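Local coordinates for protein L-asparagine oxygenase (Streptomyces coelicolor, PDB 2OG5) that uses iron(II), 2-oxoglutarate and oxygen to hydroxylate L-asparagine at C3, supplying (2S,3S)-3-hydroxyasparagine for the calcium-dependent antibiotic, at residues G172-E181 with N306-F316; L207-L218 with H286-L296. All coordinates share one frame; numbering follows the deposited sequence. Where two conformers were deposited one is given.

How the contacts relate
Both contacts build one four-stranded antiparallel sheet of the jelly roll, ordered 176-179, 309-313, 207-211, 292-294. From the N terminus, the chain enters contact 1 at 172-181, runs through 207-218, and comes back to that segment at 286-296, closing contact 2. Only then does 306-316 pair with 172-181, so contact 2 nests within the 124-residue excursion that contact 1 closes. Contact 1 supplies the metal-bearing pair at one edge of the sheet, and contact 2 joins the other edge to helix 274-290. The centres lie 11 Å apart, and the two central strands meet directly: Gly-312 N approaches Arg-208 O at 2.8 Å, a probable hydrogen bond.

Contact 1: residues G172-E181 with N306-F316; sequences GSTLLTFHNE and NRVTVHGRTEF. With NA (sodium ion), chain B.
The metal site of this jelly-roll oxygenase sits where antiparallel strands 176-179 and 309-313 pair, bringing His-179, Glu-181 and His-311 together around a sodium ion. His-179 NE2 binds it at 2.4 Å, His-311 NE2 at 2.1 Å and Glu-181 OE1 at 2.0 Å; three waters complete six ligands. Both imidazoles leave the same sheet face, with CG lodged between backbone N and carbonyl carbon (chi1 62° and 69°), which, with the ring rotation about CB-CG, turns each NE2 to the ion. The rotation of the His-179 ring is fixed by ND1, which donates in the ring plane to Thr-177 O at 2.9 Å. Glu-181 lays OE1 at the edge of the His-311 ring, carboxylate and ring planes 17° apart. The Asn-306 amide holds the Glu-181 backbone at two points: OD1 accepts from its N at 2.8 Å, and ND2 donates to its O at 3.1 Å.

A beta bulge shifts the register by one between the Leu-176–Arg-313 and His-179–His-311 pairs. Beyond it, Arg-313 NH1 reaches Thr-174 O at 2.8 Å, with Leu-176 CB over one guanidinium face and Gly-172 O over the other. Since the same three residues bind the catalytic iron, the arrangement is the two-histidine, one-carboxylate facial triad of iron(II)/2-oxoglutarate oxygenases.

Contact 2: residues L207-L218 with H286-L296; sequences LRTACVRRVLPL and HFDATAVTHRL
Thr-293 OG1 is gripped by Arg-208 NE, which donates from within the guanidinium plane at 3.1 Å, and by a water that also accepts from Arg-208 NH2 and donates to Ala-291 O. Arg-208 and Thr-293 form a non-hydrogen-bonded pair in the antiparallel pairing of strands 207-211 and 292-294, which forms one edge of the smaller jelly-roll sheet. On either side of that pair the backbone bonds are reciprocal, between Leu-207 and His-294 and between Thr-209 and Val-292.

The arginine also ties the strand to the last turn of helix 274-290. A bend at chi3 of Arg-208 (78°) brings its guanidinium across Ala-291, whose CB lies over one face. NH1 makes a salt bridge of 2.8 Å to Asp-288 OD1, approaching from above the carboxylate plane, while NH2 takes a lone pair of the Asp-288 carbonyl oxygen at 3.0 Å. The guanidinium and carboxylate planes are 78° apart, so this two-nitrogen grip, shared between side chain and backbone, is not a coplanar carboxylate pairing.

Helix and strand also pack through Ala-210 CB against Phe-287 CD1 at 3.7 Å. Thr-290 OG1 donates back to His-286 O and accepts from a second water, to which Cys-211 N donates at 2.9 Å; beside this hydroxyl, Val-215 CG1 packs 3.3 Å from OG1 of Thr-290.

Contact 1: residues G172-E181 with N306-F316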
loop_
_atom_site.group_PDB
_atom_site.type_symbol
_atom_site.label_atom_id
_atom_site.label_comp_id
_atom_site.label_asym_id
_atom_site.label_seq_id
_atom_site.Cartn_x
_atom_site.Cartn_y
_atom_site.Cartn_z
ATOM N N GLY A 172 7.958 -9.591 8.389
ATOM C CA GLY A 172 9.413 -9.701 8.304
ATOM C C GLY A 172 10.143 -8.451 8.765
ATOM O O GLY A 172 9.545 -7.389 8.959
ATOM N N SER A 173 11.446 -8.603 8.965
ATOM C CA SER A 173 12.309 -7.467 9.298
ATOM C C SER A 173 13.653 -7.491 8.562
ATOM O O SER A 173 14.510 -6.640 8.790
ATOM C CB SER A 173 12.494 -7.407 10.813
ATOM O OG SER A 173 12.854 -8.681 11.318
ATOM N N THR A 174 13.837 -8.464 7.678
ATOM C CA THR A 174 14.946 -8.459 6.747
ATOM C C THR A 174 14.586 -7.503 5.609
ATOM O O THR A 174 13.439 -7.089 5.475
ATOM C CB THR A 174 15.211 -9.868 6.200
ATOM O OG1 THR A 174 16.427 -9.866 5.439
ATOM C CG2 THR A 174 14.064 -10.325 5.331
ATOM N N LEU A 175 15.560 -7.143 4.793
ATOM C CA LEU A 175 15.292 -6.267 3.663
ATOM C C LEU A 175 14.142 -6.820 2.815
ATOM O O LEU A 175 14.173 -7.984 2.391
ATOM C CB LEU A 175 16.555 -6.083 2.822
ATOM C CG LEU A 175 16.440 -5.060 1.687
ATOM C CD1 LEU A 175 17.775 -4.384 1.433
ATOM C CD2 LEU A 175 15.917 -5.703 0.416
ATOM N N LEU A 176 13.136 -5.974 2.584
ATOM C CA LEU A 176 11.969 -6.323 1.791
ATOM C C LEU A 176 12.213 -5.801 0.383
ATOM O O LEU A 176 12.266 -4.590 0.160
ATOM C CB LEU A 176 10.724 -5.678 2.382
ATOM C CG LEU A 176 9.411 -5.907 1.643
ATOM C CD1 LEU A 176 9.012 -7.381 1.682
ATOM C CD2 LEU A 176 8.303 -5.038 2.220
ATOM N N THR A 177 12.384 -6.723 -0.561
ATOM C CA THR A 177 12.773 -6.380 -1.932
ATOM C C THR A 177 11.643 -5.659 -2.675
ATOM O O THR A 177 10.459 -5.934 -2.438
ATOM C CB THR A 177 13.244 -7.642 -2.734
ATOM O OG1 THR A 177 13.278 -7.358 -4.137
ATOM C CG2 THR A 177 12.332 -8.814 -2.519
ATOM N N PHE A 178 12.021 -4.750 -3.577
ATOM C CA PHE A 178 11.063 -3.936 -4.335
ATOM C C PHE A 178 10.038 -4.771 -5.082
ATOM O O PHE A 178 10.381 -5.749 -5.747
ATOM C CB PHE A 178 11.782 -3.042 -5.353
ATOM C CG PHE A 178 12.494 -1.869 -4.735
ATOM C CD1 PHE A 178 11.792 -0.844 -4.110
ATOM C CD2 PHE A 178 13.880 -1.779 -4.808
ATOM C CE1 PHE A 178 12.468 0.241 -3.549
ATOM C CE2 PHE A 178 14.554 -0.696 -4.251
ATOM C CZ PHE A 178 13.849 0.312 -3.633
ATOM N N HIS A 179 8.778 -4.343 -4.994
ATOM C CA HIS A 179 7.688 -5.015 -5.680
ATOM C C HIS A 179 6.476 -4.107 -5.813
ATOM O O HIS A 179 6.262 -3.203 -5.002
ATOM C CB HIS A 179 7.278 -6.284 -4.922
ATOM C CG HIS A 179 6.766 -6.023 -3.539
ATOM N ND1 HIS A 179 7.596 -5.741 -2.472
ATOM C CD2 HIS A 179 5.504 -5.988 -3.050
ATOM C CE1 HIS A 179 6.866 -5.542 -1.389
ATOM N NE2 HIS A 179 5.593 -5.685 -1.712
ATOM N N ASN A 180 5.684 -4.374 -6.848
ATOM C CA ASN A 180 4.292 -3.932 -6.881
ATOM C C ASN A 180 3.510 -4.880 -5.983
ATOM O O ASN A 180 3.776 -6.086 -5.980
ATOM C CB ASN A 180 3.716 -3.995 -8.300
ATOM C CG ASN A 180 4.386 -3.017 -9.254
ATOM O OD1 ASN A 180 5.052 -3.429 -10.198
ATOM N ND2 ASN A 180 4.196 -1.719 -9.020
ATOM N N GLU A 181 2.582 -4.335 -5.207
ATOM C CA GLU A 181 1.742 -5.152 -4.339
ATOM C C GLU A 181 0.905 -6.118 -5.173
ATOM O O GLU A 181 0.214 -5.702 -6.096
ATOM C CB GLU A 181 0.823 -4.262 -3.504
ATOM C CG GLU A 181 0.168 -4.982 -2.342
ATOM C CD GLU A 181 1.152 -5.393 -1.284
ATOM O OE1 GLU A 181 2.234 -4.775 -1.200
ATOM O OE2 GLU A 181 0.871 -6.364 -0.540
ATOM N N ASN A 306 0.337 2.098 -7.018
ATOM C CA ASN A 306 0.839 0.769 -7.327
ATOM C C ASN A 306 0.862 0.457 -8.813
ATOM O O ASN A 306 1.371 -0.609 -9.202
ATOM C CB ASN A 306 -0.017 -0.276 -6.589
ATOM C CG ASN A 306 0.633 -1.656 -6.532
ATOM O OD1 ASN A 306 1.828 -1.786 -6.215
ATOM N ND2 ASN A 306 -0.158 -2.698 -6.796
ATOM N N ARG A 307 0.320 1.352 -9.641
ATOM C CA ARG A 307 0.418 1.196 -11.104
ATOM C C ARG A 307 1.808 1.582 -11.618
ATOM O O ARG A 307 2.258 1.045 -12.638
ATOM C CB ARG A 307 -0.603 2.076 -11.842
ATOM C CG ARG A 307 -2.027 1.550 -11.974
ATOM C CD ARG A 307 -2.889 1.830 -10.775
ATOM N NE ARG A 307 -2.975 3.244 -10.418
ATOM C CZ ARG A 307 -3.952 4.083 -10.756
ATOM N NH1 ARG A 307 -5.004 3.683 -11.446
ATOM N NH2 ARG A 307 -3.888 5.346 -10.373
ATOM N N VAL A 308 2.477 2.508 -10.926
ATOM C CA VAL A 308 3.726 3.096 -11.417
ATOM C C VAL A 308 4.887 3.030 -10.423
ATOM O O VAL A 308 6.021 3.339 -10.786
ATOM C CB VAL A 308 3.541 4.564 -11.857
ATOM C CG1 VAL A 308 2.673 4.645 -13.103
ATOM C CG2 VAL A 308 2.982 5.417 -10.728
ATOM N N THR A 309 4.622 2.611 -9.190
ATOM C CA THR A 309 5.616 2.671 -8.129
ATOM C C THR A 309 5.706 1.347 -7.401
ATOM O O THR A 309 4.678 0.805 -6.984
ATOM C CB THR A 309 5.261 3.815 -7.158
ATOM O OG1 THR A 309 5.295 5.039 -7.889
ATOM C CG2 THR A 309 6.235 3.924 -5.978
ATOM N N VAL A 310 6.931 0.839 -7.274
ATOM C CA VAL A 310 7.243 -0.315 -6.445
ATOM C C VAL A 310 7.656 0.143 -5.056
ATOM O O VAL A 310 8.067 1.288 -4.866
ATOM C CB VAL A 310 8.367 -1.172 -7.055
ATOM C CG1 VAL A 310 7.939 -1.748 -8.410
ATOM C CG2 VAL A 310 9.680 -0.367 -7.222
ATOM N N HIS A 311 7.524 -0.740 -4.072
ATOM C CA HIS A 311 7.982 -0.401 -2.725
ATOM C C HIS A 311 8.717 -1.558 -2.086
ATOM O O HIS A 311 8.593 -2.718 -2.487
ATOM C CB HIS A 311 6.816 0.068 -1.847
ATOM C CG HIS A 311 5.845 -1.012 -1.496
ATOM N ND1 HIS A 311 4.825 -1.402 -2.341
ATOM C CD2 HIS A 311 5.734 -1.784 -0.388
ATOM C CE1 HIS A 311 4.128 -2.364 -1.767
ATOM N NE2 HIS A 311 4.661 -2.621 -0.585
ATOM N N GLY A 312 9.504 -1.195 -1.082
ATOM C CA GLY A 312 10.267 -2.129 -0.274
ATOM C C GLY A 312 10.506 -1.519 1.091
ATOM O O GLY A 312 9.865 -0.540 1.472
ATOM N N ARG A 313 11.404 -2.122 1.849
ATOM C CA ARG A 313 11.648 -1.699 3.212
ATOM C C ARG A 313 13.034 -2.127 3.624
ATOM O O ARG A 313 13.461 -3.236 3.315
ATOM C CB ARG A 313 10.640 -2.325 4.177
ATOM C CG ARG A 313 10.545 -1.544 5.485
ATOM C CD ARG A 313 10.543 -2.412 6.738
ATOM N NE ARG A 313 9.860 -3.680 6.537
ATOM C CZ ARG A 313 10.465 -4.861 6.397
ATOM N NH1 ARG A 313 11.797 -4.975 6.441
ATOM N NH2 ARG A 313 9.728 -5.945 6.190
ATOM N N THR A 314 13.725 -1.264 4.364
ATOM C CA THR A 314 15.046 -1.618 4.878
ATOM C C THR A 314 14.953 -2.643 6.008
ATOM O O THR A 314 13.905 -2.819 6.631
ATOM C CB THR A 314 15.774 -0.380 5.415
ATOM O OG1 THR A 314 15.000 0.198 6.467
ATOM C CG2 THR A 314 15.983 0.640 4.315
ATOM N N GLU A 315 16.072 -3.309 6.271
ATOM C CA GLU A 315 16.187 -4.267 7.364
ATOM C C GLU A 315 16.234 -3.549 8.712
ATOM O O GLU A 315 16.774 -2.441 8.818
ATOM C CB GLU A 315 17.454 -5.093 7.137
ATOM C CG GLU A 315 18.006 -5.891 8.290
ATOM C CD GLU A 315 19.398 -6.406 7.963
ATOM O OE1 GLU A 315 20.391 -5.851 8.476
ATOM O OE2 GLU A 315 19.498 -7.348 7.158
ATOM N N PHE A 316 15.674 -4.177 9.738
ATOM C CA PHE A 316 15.763 -3.665 11.105
ATOM C C PHE A 316 15.737 -4.803 12.099
ATOM O O PHE A 316 15.418 -5.933 11.740
ATOM C CB PHE A 316 14.682 -2.617 11.396
ATOM C CG PHE A 316 13.272 -3.143 11.403
ATOM C CD1 PHE A 316 12.550 -3.213 12.586
ATOM C CD2 PHE A 316 12.649 -3.513 10.218
ATOM C CE1 PHE A 316 11.249 -3.675 12.596
ATOM C CE2 PHE A 316 11.337 -3.967 10.221
ATOM C CZ PHE A 316 10.639 -4.041 11.406
HETATM NA NA NA B . 3.987 -4.585 -0.247
HETATM O O HOH W 1 15.393 -8.679 11.600
HETATM O O HOH W 2 11.057 -8.516 5.254
HETATM O O HOH W 3 18.368 -7.909 5.017
HETATM O O HOH W 4 3.497 -6.372 0.384
HETATM O O HOH W 5 4.996 -4.618 1.523
HETATM O O HOH W 6 2.752 -3.426 1.653
#

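Contact 2: residues L207-L218 with H286-L296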
loop_
_atom_site.group_PDB
_atom_site.type_symbol
_atom_site.label_atom_id
_atom_site.label_comp_id
_atom_site.label_asym_id
_atom_site.label_seq_id
_atom_site.Cartn_x
_atom_site.Cartn_y
_atom_site.Cartn_z
ATOM N N LEU A 207 10.447 2.899 4.814
ATOM C CA LEU A 207 9.730 2.552 3.597
ATOM C C LEU A 207 10.527 3.087 2.423
ATOM O O LEU A 207 10.969 4.232 2.445
ATOM C CB LEU A 207 8.355 3.216 3.599
ATOM C CG LEU A 207 7.497 3.108 2.327
ATOM C CD1 LEU A 207 7.062 1.686 2.073
ATOM C CD2 LEU A 207 6.300 4.049 2.455
ATOM N N ARG A 208 10.689 2.264 1.389
ATOM C CA ARG A 208 11.343 2.707 0.161
ATOM C C ARG A 208 10.344 2.643 -0.982
ATOM O O ARG A 208 9.666 1.625 -1.151
ATOM C CB ARG A 208 12.554 1.834 -0.169
ATOM C CG ARG A 208 13.629 1.777 0.933
ATOM C CD ARG A 208 14.947 1.284 0.353
ATOM N NE ARG A 208 15.654 2.333 -0.385
ATOM C CZ ARG A 208 16.565 2.114 -1.336
ATOM N NH1 ARG A 208 16.886 0.885 -1.709
ATOM N NH2 ARG A 208 17.165 3.135 -1.922
ATOM N N THR A 209 10.234 3.725 -1.751
ATOM C CA THR A 209 9.360 3.741 -2.940
ATOM C C THR A 209 10.171 4.162 -4.164
ATOM O O THR A 209 10.973 5.083 -4.084
ATOM C CB THR A 209 8.142 4.678 -2.747
ATOM O OG1 THR A 209 8.576 6.023 -2.538
ATOM C CG2 THR A 209 7.305 4.224 -1.550
ATOM N N ALA A 210 9.973 3.477 -5.290
ATOM C CA ALA A 210 10.664 3.833 -6.534
ATOM C C ALA A 210 9.699 3.809 -7.712
ATOM O O ALA A 210 9.005 2.824 -7.932
ATOM C CB ALA A 210 11.811 2.888 -6.787
ATOM N N CYS A 211 9.679 4.897 -8.471
ATOM C CA CYS A 211 8.697 5.084 -9.534
ATOM C C CYS A 211 9.320 4.849 -10.890
ATOM O O CYS A 211 10.432 5.327 -11.168
ATOM C CB CYS A 211 8.118 6.494 -9.444
ATOM S SG CYS A 211 6.740 6.839 -10.560
ATOM N N VAL A 212 8.602 4.122 -11.739
ATOM C CA VAL A 212 9.044 3.884 -13.117
ATOM C C VAL A 212 9.292 5.200 -13.871
ATOM O O VAL A 212 10.119 5.237 -14.787
ATOM C CB VAL A 212 8.042 3.004 -13.902
ATOM C CG1 VAL A 212 6.746 3.752 -14.176
ATOM C CG2 VAL A 212 8.668 2.500 -15.212
ATOM N N ARG A 213 8.619 6.280 -13.474
ATOM C CA ARG A 213 8.830 7.601 -14.103
ATOM C C ARG A 213 10.239 8.167 -13.890
ATOM O O ARG A 213 10.754 8.892 -14.749
ATOM C CB ARG A 213 7.801 8.623 -13.606
ATOM C CG ARG A 213 6.384 8.296 -14.036
ATOM C CD ARG A 213 5.337 9.223 -13.440
ATOM N NE ARG A 213 4.038 8.839 -13.983
ATOM C CZ ARG A 213 2.889 8.813 -13.304
ATOM N NH1 ARG A 213 2.822 9.173 -12.040
ATOM N NH2 ARG A 213 1.787 8.417 -13.915
ATOM N N ARG A 214 10.844 7.861 -12.741
ATOM C CA ARG A 214 12.217 8.281 -12.462
ATOM C C ARG A 214 13.223 7.431 -13.203
ATOM O O ARG A 214 14.288 7.927 -13.548
ATOM C CB ARG A 214 12.560 8.208 -10.971
ATOM C CG ARG A 214 11.768 9.120 -10.054
ATOM C CD ARG A 214 12.063 10.581 -10.321
ATOM N NE ARG A 214 11.631 11.450 -9.225
ATOM C CZ ARG A 214 11.672 12.779 -9.267
ATOM N NH1 ARG A 214 12.147 13.407 -10.338
ATOM N NH2 ARG A 214 11.256 13.489 -8.227
ATOM N N VAL A 215 12.924 6.153 -13.427
ATOM C CA VAL A 215 13.934 5.254 -13.981
ATOM C C VAL A 215 13.866 5.052 -15.488
ATOM O O VAL A 215 14.913 4.873 -16.107
ATOM C CB VAL A 215 13.983 3.873 -13.275
ATOM C CG1 VAL A 215 14.022 4.051 -11.755
ATOM C CG2 VAL A 215 12.846 3.005 -13.670
ATOM N N LEU A 216 12.673 5.085 -16.083
ATOM C CA LEU A 216 12.540 4.777 -17.517
ATOM C C LEU A 216 13.538 5.541 -18.407
ATOM O O LEU A 216 14.180 4.921 -19.248
ATOM C CB LEU A 216 11.098 4.974 -18.012
ATOM C CG LEU A 216 10.844 4.569 -19.472
ATOM C CD1 LEU A 216 11.085 3.083 -19.683
ATOM C CD2 LEU A 216 9.431 4.931 -19.902
ATOM N N PRO A 217 13.687 6.867 -18.212
ATOM C CA PRO A 217 14.643 7.609 -19.061
ATOM C C PRO A 217 16.115 7.236 -18.861
ATOM O O PRO A 217 16.947 7.609 -19.690
ATOM C CB PRO A 217 14.427 9.074 -18.652
ATOM C CG PRO A 217 13.152 9.104 -17.893
ATOM C CD PRO A 217 12.996 7.760 -17.266
ATOM N N LEU A 218 16.434 6.525 -17.781
ATOM C CA LEU A 218 17.820 6.147 -17.472
ATOM C C LEU A 218 18.198 4.739 -17.950
ATOM O O LEU A 218 19.385 4.392 -17.994
ATOM C CB LEU A 218 18.051 6.229 -15.962
ATOM C CG LEU A 218 17.607 7.509 -15.253
ATOM C CD1 LEU A 218 17.827 7.387 -13.752
ATOM C CD2 LEU A 218 18.340 8.721 -15.820
ATOM N N HIS A 286 18.474 0.705 -10.813
ATOM C CA HIS A 286 17.933 2.061 -10.943
ATOM C C HIS A 286 16.840 2.366 -9.910
ATOM O O HIS A 286 16.730 3.507 -9.450
ATOM C CB HIS A 286 17.428 2.317 -12.366
ATOM C CG HIS A 286 18.528 2.511 -13.363
ATOM N ND1 HIS A 286 19.073 1.469 -14.081
ATOM C CD2 HIS A 286 19.203 3.623 -13.742
ATOM C CE1 HIS A 286 20.035 1.931 -14.863
ATOM N NE2 HIS A 286 20.139 3.233 -14.672
ATOM N N PHE A 287 16.055 1.359 -9.537
ATOM C CA PHE A 287 15.114 1.502 -8.415
ATOM C C PHE A 287 15.893 1.857 -7.157
ATOM O O PHE A 287 15.527 2.768 -6.407
ATOM C CB PHE A 287 14.346 0.205 -8.105
ATOM C CG PHE A 287 13.215 -0.131 -9.049
ATOM C CD1 PHE A 287 12.519 0.839 -9.757
ATOM C CD2 PHE A 287 12.804 -1.451 -9.154
ATOM C CE1 PHE A 287 11.446 0.476 -10.592
ATOM C CE2 PHE A 287 11.739 -1.808 -9.977
ATOM C CZ PHE A 287 11.078 -0.846 -10.698
ATOM N N ASP A 288 16.988 1.141 -6.925
ATOM C CA ASP A 288 17.776 1.396 -5.746
ATOM C C ASP A 288 18.322 2.825 -5.752
ATOM O O ASP A 288 18.341 3.474 -4.713
ATOM C CB ASP A 288 18.925 0.401 -5.646
ATOM C CG ASP A 288 19.656 0.508 -4.340
ATOM O OD1 ASP A 288 19.087 0.067 -3.322
ATOM O OD2 ASP A 288 20.786 1.035 -4.340
ATOM N N ALA A 289 18.761 3.305 -6.920
ATOM C CA ALA A 289 19.398 4.622 -7.020
ATOM C C ALA A 289 18.419 5.786 -6.856
ATOM O O ALA A 289 18.792 6.849 -6.338
ATOM C CB ALA A 289 20.136 4.751 -8.352
ATOM N N THR A 290 17.173 5.587 -7.268
ATOM C CA THR A 290 16.206 6.680 -7.333
ATOM C C THR A 290 15.115 6.589 -6.265
ATOM O O THR A 290 14.242 7.453 -6.209
ATOM C CB THR A 290 15.526 6.715 -8.693
ATOM O OG1 THR A 290 14.773 5.513 -8.891
ATOM C CG2 THR A 290 16.568 6.866 -9.813
ATOM N N ALA A 291 15.161 5.554 -5.429
ATOM C CA ALA A 291 14.120 5.336 -4.427
ATOM C C ALA A 291 14.138 6.438 -3.379
ATOM O O ALA A 291 15.215 6.917 -2.987
ATOM C CB ALA A 291 14.309 3.987 -3.757
ATOM N N VAL A 292 12.946 6.835 -2.931
ATOM C CA VAL A 292 12.792 7.738 -1.807
ATOM C C VAL A 292 12.618 6.848 -0.586
ATOM O O VAL A 292 11.846 5.885 -0.621
ATOM C CB VAL A 292 11.564 8.671 -1.980
ATOM C CG1 VAL A 292 11.381 9.567 -0.750
ATOM C CG2 VAL A 292 11.684 9.510 -3.242
ATOM N N THR A 293 13.359 7.134 0.480
ATOM C CA THR A 293 13.265 6.369 1.707
ATOM C C THR A 293 12.685 7.248 2.782
ATOM O O THR A 293 13.191 8.349 3.023
ATOM C CB THR A 293 14.645 5.826 2.154
ATOM O OG1 THR A 293 15.208 5.048 1.089
ATOM C CG2 THR A 293 14.523 4.954 3.395
ATOM N N HIS A 294 11.628 6.724 3.421
ATOM C CA HIS A 294 10.785 7.415 4.404
ATOM C C HIS A 294 10.780 6.641 5.747
ATOM O O HIS A 294 10.345 5.488 5.757
ATOM C CB HIS A 294 9.302 7.469 3.927
ATOM C CG HIS A 294 9.091 7.567 2.437
ATOM N ND1 HIS A 294 8.617 8.712 1.830
ATOM C CD2 HIS A 294 9.203 6.645 1.449
ATOM C CE1 HIS A 294 8.492 8.504 0.531
ATOM N NE2 HIS A 294 8.835 7.255 0.274
ATOM N N ARG A 295 11.215 7.228 6.872
ATOM C CA ARG A 295 10.897 6.640 8.162
ATOM C C ARG A 295 9.582 7.259 8.615
ATOM O O ARG A 295 9.530 8.441 8.961
ATOM C CB ARG A 295 11.977 6.911 9.199
ATOM C CG ARG A 295 11.647 6.321 10.542
ATOM C CD ARG A 295 12.768 6.535 11.518
ATOM N NE ARG A 295 12.370 6.147 12.863
ATOM C CZ ARG A 295 11.996 7.001 13.815
ATOM N NH1 ARG A 295 11.958 8.309 13.602
ATOM N NH2 ARG A 295 11.663 6.535 15.002
ATOM N N LEU A 296 8.518 6.474 8.600
ATOM C CA LEU A 296 7.202 7.002 8.927
ATOM C C LEU A 296 7.077 7.279 10.424
ATOM O O LEU A 296 7.652 6.562 11.247
ATOM C CB LEU A 296 6.122 6.017 8.469
ATOM C CG LEU A 296 6.010 5.844 6.948
ATOM C CD1 LEU A 296 5.175 4.598 6.606
ATOM C CD2 LEU A 296 5.433 7.101 6.318
HETATM O O HOH W 7 16.636 6.020 -0.875
HETATM O O HOH W 8 10.877 7.608 -6.783
HETATM O O HOH W 9 12.254 6.118 -8.357
#